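Local coordinates for putative lipoprotein (Clostridium perfringens ATCC 13124, PDB 4R7R) that is of unknown function but, as a putative lipoprotein of the DUF4883 family, may bind lipid at the cell envelope, at residues S78-V82 with L93-D97; I83-D89 with K115-C120. One frame throughout, in Å; residues are numbered along the deposited sequence.

Overall arrangement
Contacts 1 and 2 share strand 80-85 of the antiparallel sheet, its first half in one and its second half in the other; their centres lie about 17 Å apart, on opposite sides of the chain's centre. Contact 1 pairs that strand with strand 90-95 by backbone hydrogen bonds, at the open end of a beta hairpin, and runs from buried Val82 and Tyr94 out to exposed Trp96. Contact 2 makes no backbone bond: helix 116-125 lies across the sheet on largely apolar side chains, with a salt bridge and a water at its more exposed edge. They meet where Tyr94 OH lies 2.8 Å from Asp84 OD2, a probable hydrogen bond, and where Leu93 packs on Ile83.

Contact 1: residues S78-V82 with L93-D97; sequences SEKYV and LYPWD
Two extended segments, 80-82 and 93-95, run antiparallel as neighbouring strands of a beta hairpin, their axes 4.6 Å apart at closest approach and their directions 152° apart. Val82 and Tyr94 form a hydrogen-bonded pair (CA-CA 5.4 Å), with Val82 N to Tyr94 O at 2.8 Å and Tyr94 N to Val82 O at 3.0 Å. Tyr81 and Pro95 make the next, non-hydrogen-bonded pair (CA-CA 4.2 Å), a site that suits proline, which has no amide hydrogen. Beyond it Trp96 N donates to Lys80 O at 2.9 Å, although Trp96 has already turned out of the strand (phi/psi -61/-28).

Three CH-pi contacts clothe this backbone. Tyr94, chi1 p and chi2 96°, lays its ring against Val82 (t), whose CB stands 4.1 Å from the ring centroid. Trp96, also p with chi2 -65°, has Lys80 CB 4.0 Å from the centroid of its five-membered ring, beside the extended start of the Lys80 chain (chi1 and chi2 t). Tyr81 (m, chi2 65°) covers its partner, Pro95 CA lying 4.0 Å from the ring centroid, while Tyr81 CD2 meets Leu93 CD2 at 3.9 Å.

Tyr81, Leu93 and Pro95 also touch helix 9-17, whereas Val82 reaches Lys71 and Phe73, and Lys80 reaches Phe73 and Asp75, of strand 70-75, the other neighbour of strand 80-85.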
# COMPACT_ATOMS: atom_id res chain seq x y z
N SER A 78 -15.15 4.75 -7.38
CA SER A 78 -15.19 3.97 -8.61
C SER A 78 -14.01 3.00 -8.73
O SER A 78 -14.17 1.85 -9.13
CB SER A 78 -15.23 4.90 -9.82
OG SER A 78 -14.24 5.92 -9.70
N GLU A 79 -12.82 3.49 -8.36
CA GLU A 79 -11.57 2.74 -8.50
C GLU A 79 -11.26 1.84 -7.31
O GLU A 79 -11.74 2.07 -6.21
CB GLU A 79 -10.41 3.72 -8.69
CG GLU A 79 -10.31 4.32 -10.07
CD GLU A 79 -9.49 3.46 -11.02
OE1 GLU A 79 -9.40 3.82 -12.22
OE2 GLU A 79 -8.92 2.44 -10.55
N LYS A 80 -10.44 0.82 -7.55
CA LYS A 80 -9.85 0.05 -6.46
C LYS A 80 -8.32 -0.05 -6.66
O LYS A 80 -7.83 -0.31 -7.76
CB LYS A 80 -10.46 -1.36 -6.35
CG LYS A 80 -9.63 -2.27 -5.39
CD LYS A 80 -10.41 -3.42 -4.75
CE LYS A 80 -10.20 -4.75 -5.47
NZ LYS A 80 -10.93 -5.86 -4.78
N TYR A 81 -7.57 0.16 -5.58
CA TYR A 81 -6.14 -0.01 -5.66
C TYR A 81 -5.68 -1.10 -4.69
O TYR A 81 -6.37 -1.44 -3.72
CB TYR A 81 -5.43 1.32 -5.39
CG TYR A 81 -5.31 2.23 -6.61
CD1 TYR A 81 -6.44 2.77 -7.21
CD2 TYR A 81 -4.07 2.56 -7.15
CE1 TYR A 81 -6.34 3.59 -8.31
CE2 TYR A 81 -3.96 3.40 -8.25
CZ TYR A 81 -5.10 3.90 -8.83
OH TYR A 81 -4.99 4.73 -9.94
N VAL A 82 -4.50 -1.63 -4.96
CA VAL A 82 -3.96 -2.72 -4.17
C VAL A 82 -2.58 -2.32 -3.68
O VAL A 82 -1.79 -1.76 -4.43
CB VAL A 82 -3.90 -4.04 -5.00
CG1 VAL A 82 -3.19 -5.12 -4.25
CG2 VAL A 82 -5.31 -4.50 -5.37
N LEU A 93 2.31 -1.20 -5.29
CA LEU A 93 1.08 -0.43 -5.34
C LEU A 93 0.62 -0.34 -6.80
O LEU A 93 1.42 0.03 -7.69
CB LEU A 93 1.30 0.96 -4.73
CG LEU A 93 0.09 1.84 -4.38
CD1 LEU A 93 0.52 2.93 -3.39
CD2 LEU A 93 -0.54 2.48 -5.61
N TYR A 94 -0.65 -0.67 -7.03
CA TYR A 94 -1.16 -0.73 -8.39
C TYR A 94 -2.68 -0.78 -8.41
O TYR A 94 -3.30 -1.15 -7.40
CB TYR A 94 -0.57 -1.95 -9.12
CG TYR A 94 -0.76 -3.28 -8.42
CD1 TYR A 94 -1.81 -4.12 -8.77
CD2 TYR A 94 0.12 -3.71 -7.42
CE1 TYR A 94 -2.00 -5.35 -8.15
CE2 TYR A 94 -0.05 -4.93 -6.80
CZ TYR A 94 -1.11 -5.75 -7.16
OH TYR A 94 -1.28 -6.98 -6.55
N PRO A 95 -3.30 -0.37 -9.54
CA PRO A 95 -4.76 -0.48 -9.62
C PRO A 95 -5.13 -1.95 -9.66
O PRO A 95 -4.34 -2.77 -10.17
CB PRO A 95 -5.13 0.26 -10.92
CG PRO A 95 -3.87 0.32 -11.71
CD PRO A 95 -2.71 0.22 -10.76
N TRP A 96 -6.30 -2.29 -9.13
CA TRP A 96 -6.67 -3.69 -8.92
C TRP A 96 -6.72 -4.49 -10.23
O TRP A 96 -6.53 -5.70 -10.23
CB TRP A 96 -8.02 -3.77 -8.22
CG TRP A 96 -9.15 -3.44 -9.14
CD1 TRP A 96 -9.39 -2.23 -9.74
CD2 TRP A 96 -10.17 -4.33 -9.59
NE1 TRP A 96 -10.51 -2.32 -10.52
CE2 TRP A 96 -11.02 -3.59 -10.45
CE3 TRP A 96 -10.47 -5.67 -9.34
CZ2 TRP A 96 -12.14 -4.15 -11.07
CZ3 TRP A 96 -11.59 -6.24 -9.95
CH2 TRP A 96 -12.41 -5.48 -10.81
N ASP A 97 -7.01 -3.81 -11.33
CA ASP A 97 -7.23 -4.47 -12.60
C ASP A 97 -6.07 -4.24 -13.57
O ASP A 97 -6.19 -4.51 -14.77
CB ASP A 97 -8.55 -3.99 -13.23
CG ASP A 97 -8.52 -2.50 -13.59
OD1 ASP A 97 -9.27 -2.07 -14.51
OD2 ASP A 97 -7.75 -1.75 -12.94

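Contact 2: residues I83-D89 with K115-C120; sequences IDIYGDD and KLEPFC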
# COMPACT_ATOMS: atom_id res chain seq x y z
N ILE A 83 -2.31 -2.59 -2.41
CA ILE A 83 -0.94 -2.49 -1.90
C ILE A 83 -0.51 -3.85 -1.37
O ILE A 83 -1.15 -4.41 -0.47
CB ILE A 83 -0.80 -1.44 -0.78
CG1 ILE A 83 -1.43 -0.11 -1.19
CG2 ILE A 83 0.67 -1.24 -0.42
CD1 ILE A 83 -1.45 0.92 -0.08
N ASP A 84 0.57 -4.40 -1.94
CA ASP A 84 1.09 -5.66 -1.43
C ASP A 84 2.17 -5.35 -0.39
O ASP A 84 3.06 -4.53 -0.64
CB ASP A 84 1.65 -6.52 -2.57
CG ASP A 84 0.56 -7.05 -3.50
OD1 ASP A 84 -0.59 -7.25 -3.03
OD2 ASP A 84 0.84 -7.29 -4.70
N ILE A 85 2.09 -5.99 0.79
CA ILE A 85 3.08 -5.75 1.84
C ILE A 85 4.11 -6.88 1.95
O ILE A 85 3.76 -8.03 2.24
CB ILE A 85 2.38 -5.56 3.21
CG1 ILE A 85 1.25 -4.53 3.10
CG2 ILE A 85 3.38 -5.20 4.28
CD1 ILE A 85 1.71 -3.21 2.55
N TYR A 86 5.38 -6.56 1.72
CA TYR A 86 6.47 -7.53 1.89
C TYR A 86 7.34 -7.23 3.11
O TYR A 86 7.03 -6.34 3.92
CB TYR A 86 7.36 -7.57 0.65
CG TYR A 86 6.59 -7.93 -0.59
CD1 TYR A 86 6.51 -9.24 -1.03
CD2 TYR A 86 5.92 -6.95 -1.30
CE1 TYR A 86 5.80 -9.58 -2.16
CE2 TYR A 86 5.20 -7.27 -2.43
CZ TYR A 86 5.14 -8.58 -2.85
OH TYR A 86 4.42 -8.87 -3.98
N GLY A 87 8.44 -7.96 3.24
CA GLY A 87 9.38 -7.74 4.32
C GLY A 87 10.22 -6.49 4.09
O GLY A 87 10.18 -5.91 3.01
N ASP A 88 10.96 -6.08 5.12
CA ASP A 88 11.91 -4.97 5.01
C ASP A 88 11.30 -3.66 4.55
O ASP A 88 12.02 -2.83 4.00
CB ASP A 88 13.04 -5.33 4.04
CG ASP A 88 14.03 -6.28 4.65
OD1 ASP A 88 13.77 -6.82 5.76
OD2 ASP A 88 15.09 -6.48 4.01
N ASP A 89 10.00 -3.48 4.77
CA ASP A 89 9.32 -2.23 4.46
C ASP A 89 9.20 -1.98 2.96
O ASP A 89 8.98 -0.86 2.51
CB ASP A 89 10.02 -1.05 5.14
CG ASP A 89 9.76 -1.01 6.63
OD1 ASP A 89 8.65 -1.43 7.02
OD2 ASP A 89 10.65 -0.58 7.41
N LYS A 115 4.34 2.92 9.00
CA LYS A 115 4.87 1.66 8.45
C LYS A 115 3.73 0.65 8.28
O LYS A 115 2.93 0.46 9.20
CB LYS A 115 5.96 1.07 9.35
CG LYS A 115 7.19 1.93 9.56
CD LYS A 115 8.09 1.95 8.34
CE LYS A 115 9.51 2.39 8.72
NZ LYS A 115 10.36 1.29 9.27
N LEU A 116 3.65 -0.01 7.14
CA LEU A 116 2.48 -0.83 6.82
C LEU A 116 2.48 -2.25 7.39
O LEU A 116 1.42 -2.74 7.78
CB LEU A 116 2.28 -0.89 5.31
CG LEU A 116 1.80 0.45 4.74
CD1 LEU A 116 1.41 0.32 3.26
CD2 LEU A 116 0.65 1.01 5.58
N GLU A 117 3.62 -2.92 7.42
CA GLU A 117 3.66 -4.26 8.02
C GLU A 117 3.24 -4.25 9.52
O GLU A 117 2.43 -5.09 9.94
CB GLU A 117 5.05 -4.92 7.86
CG GLU A 117 5.09 -6.35 8.44
CD GLU A 117 6.47 -7.03 8.40
OE1 GLU A 117 7.44 -6.46 7.83
OE2 GLU A 117 6.59 -8.15 8.95
N PRO A 118 3.77 -3.31 10.34
CA PRO A 118 3.29 -3.35 11.73
C PRO A 118 1.86 -2.83 11.86
O PRO A 118 1.15 -3.21 12.80
CB PRO A 118 4.27 -2.46 12.49
CG PRO A 118 4.83 -1.55 11.46
CD PRO A 118 4.89 -2.36 10.19
N PHE A 119 1.43 -1.98 10.93
CA PHE A 119 0.04 -1.56 10.86
C PHE A 119 -0.92 -2.74 10.63
O PHE A 119 -1.97 -2.84 11.27
CB PHE A 119 -0.17 -0.52 9.75
CG PHE A 119 -1.61 -0.13 9.57
CD1 PHE A 119 -2.21 0.80 10.42
CD2 PHE A 119 -2.39 -0.73 8.57
CE1 PHE A 119 -3.54 1.13 10.29
CE2 PHE A 119 -3.72 -0.40 8.42
CZ PHE A 119 -4.31 0.54 9.29
N CYS A 120 -0.56 -3.62 9.69
CA CYS A 120 -1.43 -4.74 9.37
C CYS A 120 -1.55 -5.72 10.54
O CYS A 120 -2.64 -6.22 10.81
CB CYS A 120 -0.92 -5.47 8.12
SG CYS A 120 -1.14 -4.49 6.59
O HOH W 1 5.73 -2.02 6.09
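Ile85 points its side chain at the first turn of helix 116-125 and overlaps three of its residues. Ile85 CD1 lies 3.6 Å from Leu116 CD1, Ile85 CG2 4.0 Å from Glu117 CB, and Ile85 CG1 4.2 Å from Cys120 SG. With chi1 and chi2 both m, the branched chain touches both Leu116 and Cys120, which lie one turn apart and are joined through Cys120 N to Leu116 O at 2.9 Å. Two residues earlier on the same side of the strand, Ile83 adds CG2 to Leu116 CD1 at 4.1 Å, while Asp84 between them faces the other way, to Lys71 and Tyr94.

The helix crosses the strand almost at right angles (87°), with 9.7 Å between the short axes, a spacing usual for helices packed on sheets, though those generally run along the strands. Leu116 continues onto Ile45 and Leu49 of helix 45-52, and Cys120 onto Tyr70 and Ile72 of strand 70-75, so the apolar cluster joins two helices and the sheet.

Past the strand the chain turns through Asp88 and Asp89, both with positive phi, bringing Asp89 to the start of the helix. Asp89 OD2 forms a salt bridge with NZ of Lys115, the N-cap residue, at 2.7 Å. Asp89 OD1 accepts from water 1 at 3.1 Å, and that water accepts from Glu117 N at 2.7 Å.

The chemistry divides by depth: apolar contacts seat the helix on the sheet, while one carboxylate, directly and through water, ties the turn to a lysine and a backbone NH of the first helical turn.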